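Local coordinates for protein ARF-like GTPase (Chlamydomonas reinhardtii, PDB 4M9Q) that belongs to the ARF-like small GTPases of the P-loop fold and here holds phosphoaminophosphonic acid-guanylate ester together with a magnesium ion, at residues N100-I108 with L176-V187. Residues are numbered along the deposited sequence; the frame is centred on the assembly and turned at random. Where two conformers were deposited one is given.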
ATOM      1  N   ASN A 100     -13.768  -3.338  -4.904  1.00 61.77           N
ATOM      2  CA  ASN A 100     -13.370  -3.172  -6.302  1.00 62.34           C
ATOM      3  C   ASN A 100     -13.017  -4.488  -6.973  1.00 64.39           C
ATOM      4  O   ASN A 100     -12.347  -5.341  -6.424  1.00 61.63           O
ATOM      5  CB  ASN A 100     -12.197  -2.207  -6.453  1.00 57.44           C
ATOM      6  CG  ASN A 100     -11.887  -1.885  -7.920  1.00 58.56           C
ATOM      7  OD1 ASN A 100     -11.294  -2.709  -8.669  1.00 54.84           O
ATOM      8  ND2 ASN A 100     -12.275  -0.672  -8.340  1.00 56.68           N
ATOM      9  N   GLN A 101     -13.503  -4.597  -8.189  1.00 70.73           N
ATOM     10  CA  GLN A 101     -13.466  -5.794  -9.006  1.00 74.11           C
ATOM     11  C   GLN A 101     -12.044  -6.266  -9.289  1.00 72.43           C
ATOM     12  O   GLN A 101     -11.800  -7.461  -9.396  1.00 72.08           O
ATOM     13  CB  GLN A 101     -14.260  -5.488 -10.290  1.00 76.50           C
ATOM     14  CG  GLN A 101     -13.679  -5.950 -11.611  1.00 79.30           C
ATOM     15  CD  GLN A 101     -14.468  -5.384 -12.808  1.00 82.40           C
ATOM     16  OE1 GLN A 101     -14.410  -4.188 -13.113  1.00 81.86           O
ATOM     17  NE2 GLN A 101     -15.218  -6.242 -13.467  1.00 83.96           N
ATOM     18  N   PHE A 102     -11.104  -5.329  -9.380  1.00 70.53           N
ATOM     19  CA  PHE A 102      -9.733  -5.666  -9.726  1.00 68.15           C
ATOM     20  C   PHE A 102      -8.899  -6.072  -8.499  1.00 64.86           C
ATOM     21  O   PHE A 102      -7.696  -6.358  -8.633  1.00 59.03           O
ATOM     22  CB  PHE A 102      -9.070  -4.478 -10.444  1.00 69.51           C
ATOM     23  CG  PHE A 102      -9.769  -4.051 -11.719  1.00 71.09           C
ATOM     24  CD1 PHE A 102     -10.289  -2.756 -11.849  1.00 73.08           C
ATOM     25  CD2 PHE A 102      -9.900  -4.923 -12.774  1.00 72.70           C
ATOM     26  CE1 PHE A 102     -10.926  -2.353 -13.008  1.00 74.98           C
ATOM     27  CE2 PHE A 102     -10.549  -4.535 -13.944  1.00 77.20           C
ATOM     28  CZ  PHE A 102     -11.057  -3.247 -14.062  1.00 77.13           C
ATOM     29  N   MET A 103      -9.514  -6.081  -7.311  1.00 62.29           N
ATOM     30  CA  MET A 103      -8.785  -6.375  -6.094  1.00 59.93           C
ATOM     31  C   MET A 103      -8.863  -7.826  -5.693  1.00 59.32           C
ATOM     32  O   MET A 103      -8.094  -8.276  -4.867  1.00 57.31           O
ATOM     33  CB  MET A 103      -9.247  -5.499  -4.938  1.00 60.35           C
ATOM     34  CG  MET A 103      -8.391  -4.263  -4.646  1.00 60.92           C
ATOM     35  SD  MET A 103      -6.606  -4.539  -4.543  1.00 60.56           S
ATOM     36  CE  MET A 103      -6.410  -4.449  -6.294  1.00 57.67           C
ATOM     37  N   ARG A 104      -9.751  -8.583  -6.292  1.00 63.87           N
ATOM     38  CA  ARG A 104     -10.003  -9.929  -5.793  1.00 68.51           C
ATOM     39  C   ARG A 104      -8.702 -10.758  -5.784  1.00 63.50           C
ATOM     40  O   ARG A 104      -7.884 -10.624  -6.653  1.00 60.26           O
ATOM     41  CB  ARG A 104     -11.209 -10.530  -6.556  1.00 76.95           C
ATOM     42  CG  ARG A 104     -11.223 -12.022  -6.841  1.00 83.06           C
ATOM     43  CD  ARG A 104     -10.548 -12.316  -8.177  1.00 87.75           C
ATOM     44  NE  ARG A 104     -11.212 -13.362  -8.950  1.00 91.55           N
ATOM     45  CZ  ARG A 104     -10.812 -13.784 -10.149  1.00 92.50           C
ATOM     46  NH1 ARG A 104      -9.755 -13.252 -10.737  1.00 84.75           N
ATOM     47  NH2 ARG A 104     -11.493 -14.751 -10.769  1.00103.77           N
ATOM     48  N   ASP A 105      -8.467 -11.519  -4.722  1.00 65.44           N
ATOM     49  CA  ASP A 105      -7.221 -12.330  -4.542  1.00 63.79           C
ATOM     50  C   ASP A 105      -5.859 -11.614  -4.453  1.00 57.43           C
ATOM     51  O   ASP A 105      -4.843 -12.274  -4.363  1.00 57.88           O
ATOM     52  CB  ASP A 105      -7.125 -13.435  -5.628  1.00 68.57           C
ATOM     53  CG  ASP A 105      -8.268 -14.485  -5.524  1.00 73.19           C
ATOM     54  OD1 ASP A 105      -8.738 -14.803  -4.387  1.00 74.72           O
ATOM     55  OD2 ASP A 105      -8.682 -15.000  -6.587  1.00 73.27           O
ATOM     56  N   LYS A 106      -5.809 -10.281  -4.484  1.00 51.93           N
ATOM     57  CA  LYS A 106      -4.541  -9.584  -4.364  1.00 42.96           C
ATOM     58  C   LYS A 106      -4.228  -9.330  -2.882  1.00 41.91           C
ATOM     59  O   LYS A 106      -5.126  -8.987  -2.069  1.00 41.43           O
ATOM     60  CB  LYS A 106      -4.581  -8.277  -5.118  1.00 43.38           C
ATOM     61  CG  LYS A 106      -4.594  -8.462  -6.628  1.00 45.03           C
ATOM     62  CD  LYS A 106      -4.742  -7.154  -7.367  1.00 43.86           C
ATOM     63  CE  LYS A 106      -4.847  -7.334  -8.882  1.00 45.70           C
ATOM     64  NZ  LYS A 106      -5.117  -6.024  -9.546  1.00 45.44           N
ATOM     65  N   PRO A 107      -2.961  -9.517  -2.498  1.00 36.62           N
ATOM     66  CA  PRO A 107      -2.608  -9.408  -1.108  1.00 34.17           C
ATOM     67  C   PRO A 107      -2.407  -7.950  -0.651  1.00 33.96           C
ATOM     68  O   PRO A 107      -2.129  -7.063  -1.505  1.00 31.90           O
ATOM     69  CB  PRO A 107      -1.314 -10.179  -1.035  1.00 34.32           C
ATOM     70  CG  PRO A 107      -0.712 -10.071  -2.357  1.00 33.73           C
ATOM     71  CD  PRO A 107      -1.876 -10.098  -3.296  1.00 36.56           C
ATOM     72  N   ILE A 108      -2.601  -7.727   0.662  1.00 31.92           N
ATOM     73  CA  ILE A 108      -2.484  -6.415   1.307  1.00 29.64           C
ATOM     74  C   ILE A 108      -1.490  -6.473   2.473  1.00 30.52           C
ATOM     75  O   ILE A 108      -1.604  -7.266   3.410  1.00 29.85           O
ATOM     76  CB  ILE A 108      -3.766  -5.921   1.970  1.00 32.20           C
ATOM     77  CG1 ILE A 108      -5.016  -6.410   1.302  1.00 33.57           C
ATOM     78  CG2 ILE A 108      -3.830  -4.390   1.952  1.00 30.99           C
ATOM     79  CD1 ILE A 108      -5.105  -5.907  -0.050  1.00 33.05           C
ATOM     80  N   LEU A 176      -1.492 -14.717 -11.116  1.00 67.31           N
ATOM     81  CA  LEU A 176      -1.739 -13.302 -10.882  1.00 62.53           C
ATOM     82  C   LEU A 176      -1.259 -12.366 -12.004  1.00 61.25           C
ATOM     83  O   LEU A 176      -1.948 -11.396 -12.369  1.00 58.65           O
ATOM     84  CB  LEU A 176      -1.055 -12.902  -9.576  1.00 58.27           C
ATOM     85  CG  LEU A 176      -1.532 -11.646  -8.870  1.00 56.44           C
ATOM     86  CD1 LEU A 176      -3.050 -11.550  -8.862  1.00 58.31           C
ATOM     87  CD2 LEU A 176      -0.997 -11.675  -7.454  1.00 55.14           C
ATOM     88  N   ASP A 177      -0.067 -12.631 -12.534  1.00 59.29           N
ATOM     89  CA  ASP A 177       0.558 -11.670 -13.436  1.00 56.32           C
ATOM     90  C   ASP A 177      -0.206 -11.556 -14.749  1.00 59.04           C
ATOM     91  O   ASP A 177      -0.525 -10.446 -15.184  1.00 59.41           O
ATOM     92  CB  ASP A 177       2.030 -11.986 -13.659  1.00 55.80           C
ATOM     93  CG  ASP A 177       2.707 -10.932 -14.478  1.00 58.20           C
ATOM     94  OD1 ASP A 177       3.281 -11.262 -15.553  1.00 66.15           O
ATOM     95  OD2 ASP A 177       2.630  -9.764 -14.051  1.00 54.19           O
ATOM     96  N   PRO A 178      -0.517 -12.701 -15.390  1.00 62.63           N
ATOM     97  CA  PRO A 178      -1.342 -12.662 -16.611  1.00 64.51           C
ATOM     98  C   PRO A 178      -2.654 -11.922 -16.418  1.00 66.31           C
ATOM     99  O   PRO A 178      -3.007 -11.089 -17.251  1.00 69.75           O
ATOM    100  CB  PRO A 178      -1.624 -14.129 -16.905  1.00 66.37           C
ATOM    101  CG  PRO A 178      -0.522 -14.889 -16.254  1.00 66.89           C
ATOM    102  CD  PRO A 178      -0.103 -14.082 -15.050  1.00 65.00           C
ATOM    103  N   ARG A 179      -3.338 -12.192 -15.308  1.00 66.92           N
ATOM    104  CA  ARG A 179      -4.532 -11.461 -14.956  1.00 67.79           C
ATOM    105  C   ARG A 179      -4.217  -9.970 -14.854  1.00 63.39           C
ATOM    106  O   ARG A 179      -4.931  -9.162 -15.417  1.00 64.28           O
ATOM    107  CB  ARG A 179      -5.130 -11.985 -13.643  1.00 72.89           C
ATOM    108  CG  ARG A 179      -6.084 -10.992 -12.971  1.00 76.24           C
ATOM    109  CD  ARG A 179      -7.163 -11.680 -12.163  1.00 78.70           C
ATOM    110  NE  ARG A 179      -6.911 -11.602 -10.727  1.00 78.14           N
ATOM    111  CZ  ARG A 179      -7.277 -10.597  -9.935  1.00 76.49           C
ATOM    112  NH1 ARG A 179      -7.896  -9.507 -10.403  1.00 76.99           N
ATOM    113  NH2 ARG A 179      -7.007 -10.687  -8.653  1.00 79.31           N
ATOM    114  N   VAL A 180      -3.156  -9.597 -14.156  1.00 58.30           N
ATOM    115  CA  VAL A 180      -2.851  -8.176 -14.040  1.00 58.54           C
ATOM    116  C   VAL A 180      -2.602  -7.602 -15.425  1.00 60.38           C
ATOM    117  O   VAL A 180      -3.182  -6.584 -15.792  1.00 62.23           O
ATOM    118  CB  VAL A 180      -1.664  -7.877 -13.095  1.00 55.20           C
ATOM    119  CG1 VAL A 180      -1.246  -6.403 -13.189  1.00 51.41           C
ATOM    120  CG2 VAL A 180      -2.038  -8.294 -11.676  1.00 51.56           C
ATOM    121  N   GLN A 181      -1.761  -8.264 -16.198  1.00 61.20           N
ATOM    122  CA  GLN A 181      -1.406  -7.747 -17.524  1.00 63.86           C
ATOM    123  C   GLN A 181      -2.624  -7.590 -18.388  1.00 64.55           C
ATOM    124  O   GLN A 181      -2.793  -6.579 -19.040  1.00 64.74           O
ATOM    125  CB  GLN A 181      -0.344  -8.642 -18.199  1.00 65.72           C
ATOM    126  CG  GLN A 181       1.057  -8.443 -17.609  1.00 65.02           C
ATOM    127  CD  GLN A 181       1.549  -6.997 -17.736  1.00 65.43           C
ATOM    128  OE1 GLN A 181       1.411  -6.186 -16.819  1.00 64.65           O
ATOM    129  NE2 GLN A 181       2.102  -6.664 -18.892  1.00 69.52           N
ATOM    130  N   THR A 182      -3.491  -8.588 -18.358  1.00 67.80           N
ATOM    131  CA  THR A 182      -4.700  -8.574 -19.183  1.00 71.94           C
ATOM    132  C   THR A 182      -5.678  -7.508 -18.706  1.00 69.56           C
ATOM    133  O   THR A 182      -6.150  -6.711 -19.520  1.00 72.73           O
ATOM    134  CB  THR A 182      -5.414  -9.943 -19.163  1.00 76.70           C
ATOM    135  OG1 THR A 182      -4.450 -10.990 -19.356  1.00 76.44           O
ATOM    136  CG2 THR A 182      -6.469 -10.026 -20.265  1.00 79.44           C
ATOM    137  N   GLU A 183      -5.981  -7.522 -17.393  0.50 67.26           N
ATOM    138  CA  GLU A 183      -6.882  -6.543 -16.739  0.50 65.36           C
ATOM    139  C   GLU A 183      -6.380  -5.114 -16.955  0.50 63.80           C
ATOM    140  O   GLU A 183      -7.149  -4.251 -17.365  0.50 66.48           O
ATOM    141  CB  GLU A 183      -7.096  -6.851 -15.228  0.50 63.38           C
ATOM    142  CG  GLU A 183      -5.944  -6.423 -14.300  0.50 60.36           C
ATOM    143  CD  GLU A 183      -6.126  -6.672 -12.772  0.50 56.19           C
ATOM    144  OE1 GLU A 183      -5.119  -6.764 -12.043  0.50 50.49           O
ATOM    145  OE2 GLU A 183      -7.254  -6.749 -12.264  0.50 60.60           O
ATOM    146  N   ALA A 184      -5.082  -4.885 -16.744  1.00 61.34           N
ATOM    147  CA  ALA A 184      -4.456  -3.543 -16.915  1.00 60.44           C
ATOM    148  C   ALA A 184      -4.645  -3.002 -18.328  1.00 64.96           C
ATOM    149  O   ALA A 184      -5.073  -1.865 -18.487  1.00 67.74           O
ATOM    150  CB  ALA A 184      -2.964  -3.579 -16.591  1.00 54.45           C
ATOM    151  N   GLU A 185      -4.313  -3.802 -19.341  1.00 69.33           N
ATOM    152  CA  GLU A 185      -4.469  -3.369 -20.741  1.00 75.80           C
ATOM    153  C   GLU A 185      -5.923  -3.105 -21.087  1.00 76.89           C
ATOM    154  O   GLU A 185      -6.217  -2.113 -21.729  1.00 75.73           O
ATOM    155  CB  GLU A 185      -3.863  -4.366 -21.737  1.00 82.21           C
ATOM    156  CG  GLU A 185      -3.774  -3.819 -23.169  1.00 89.35           C
ATOM    157  CD  GLU A 185      -2.811  -4.598 -24.059  1.00 98.60           C
ATOM    158  OE1 GLU A 185      -1.768  -5.056 -23.521  1.00102.28           O
ATOM    159  OE2 GLU A 185      -3.073  -4.749 -25.298  1.00105.49           O
ATOM    160  N   GLU A 186      -6.829  -3.967 -20.629  1.00 78.32           N
ATOM    161  CA  GLU A 186      -8.279  -3.720 -20.771  1.00 84.00           C
ATOM    162  C   GLU A 186      -8.711  -2.336 -20.251  1.00 82.08           C
ATOM    163  O   GLU A 186      -9.496  -1.659 -20.871  1.00 88.00           O
ATOM    164  CB  GLU A 186      -9.101  -4.796 -20.037  1.00 87.68           C
ATOM    165  CG  GLU A 186      -9.461  -6.059 -20.825  1.00 93.97           C
ATOM    166  CD  GLU A 186     -10.048  -7.181 -19.948  1.00 95.25           C
ATOM    167  OE1 GLU A 186     -10.775  -8.036 -20.502  1.00 99.26           O
ATOM    168  OE2 GLU A 186      -9.786  -7.231 -18.713  1.00 92.13           O
ATOM    169  N   VAL A 187      -8.200  -1.930 -19.100  1.00 78.73           N
ATOM    170  CA  VAL A 187      -8.525  -0.620 -18.521  1.00 77.82           C
ATOM    171  C   VAL A 187      -7.811   0.503 -19.281  1.00 79.56           C
ATOM    172  O   VAL A 187      -8.392   1.561 -19.502  1.00 79.91           O
ATOM    173  CB  VAL A 187      -8.188  -0.608 -16.990  1.00 70.84           C
ATOM    174  CG1 VAL A 187      -8.247   0.797 -16.389  1.00 66.64           C
ATOM    175  CG2 VAL A 187      -9.123  -1.567 -16.268  1.00 67.06           C
TER
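K106 reaches from the loop that follows helix 87-99 to E183 on the long helix 157-190, and its path carries much of the contact. CB makes no close approach to segment 176-187; the contact begins at CG. This atom, anti to the carbonyl carbon (chi1 -71°), passes 4.1 Å from L176 CD1 and stands obliquely to the R179 guanidinium. From there the chain is fully extended. K106 CD lies 3.4 Å from M103 CE of its own loop, and K106 CE runs 4.1 Å from V180 CG2, so M103 and V180 flank the aliphatic part, with R179 beside it. The ammonium then closes a salt bridge, with NZ 2.6 Å from E183 OE1, on the syn side and 24° out of the carboxylate plane. The same NZ donates to F102 O at 2.8 Å and also to V72 O, so three acceptors grip a buried charge and should stabilise it. E183 is modelled in two conformers, and its part in this network describes one of them. In that conformer OE2 is turned to R179, whose NH1 lies 3.4 Å away, one turn earlier in the same helix. This oxygen also meets the F102 side chain, 3.3 Å from CD2, the ring and carboxylate planes standing 76° apart. Farther along the helix, F102 CZ touches V187 CG2 at 3.4 Å. R104 CD and NH1 lie over one face of the R179 guanidinium. The type II turn M103-K106 brings the lysine round, and P107 packs on L165, T168 and V169, earlier in helix 157-190. The contact thus lays the C-terminal half of that helix against the loop closing the beta-alpha-beta crossover 74-80, 87-99, 108-113, beside strand 74-80.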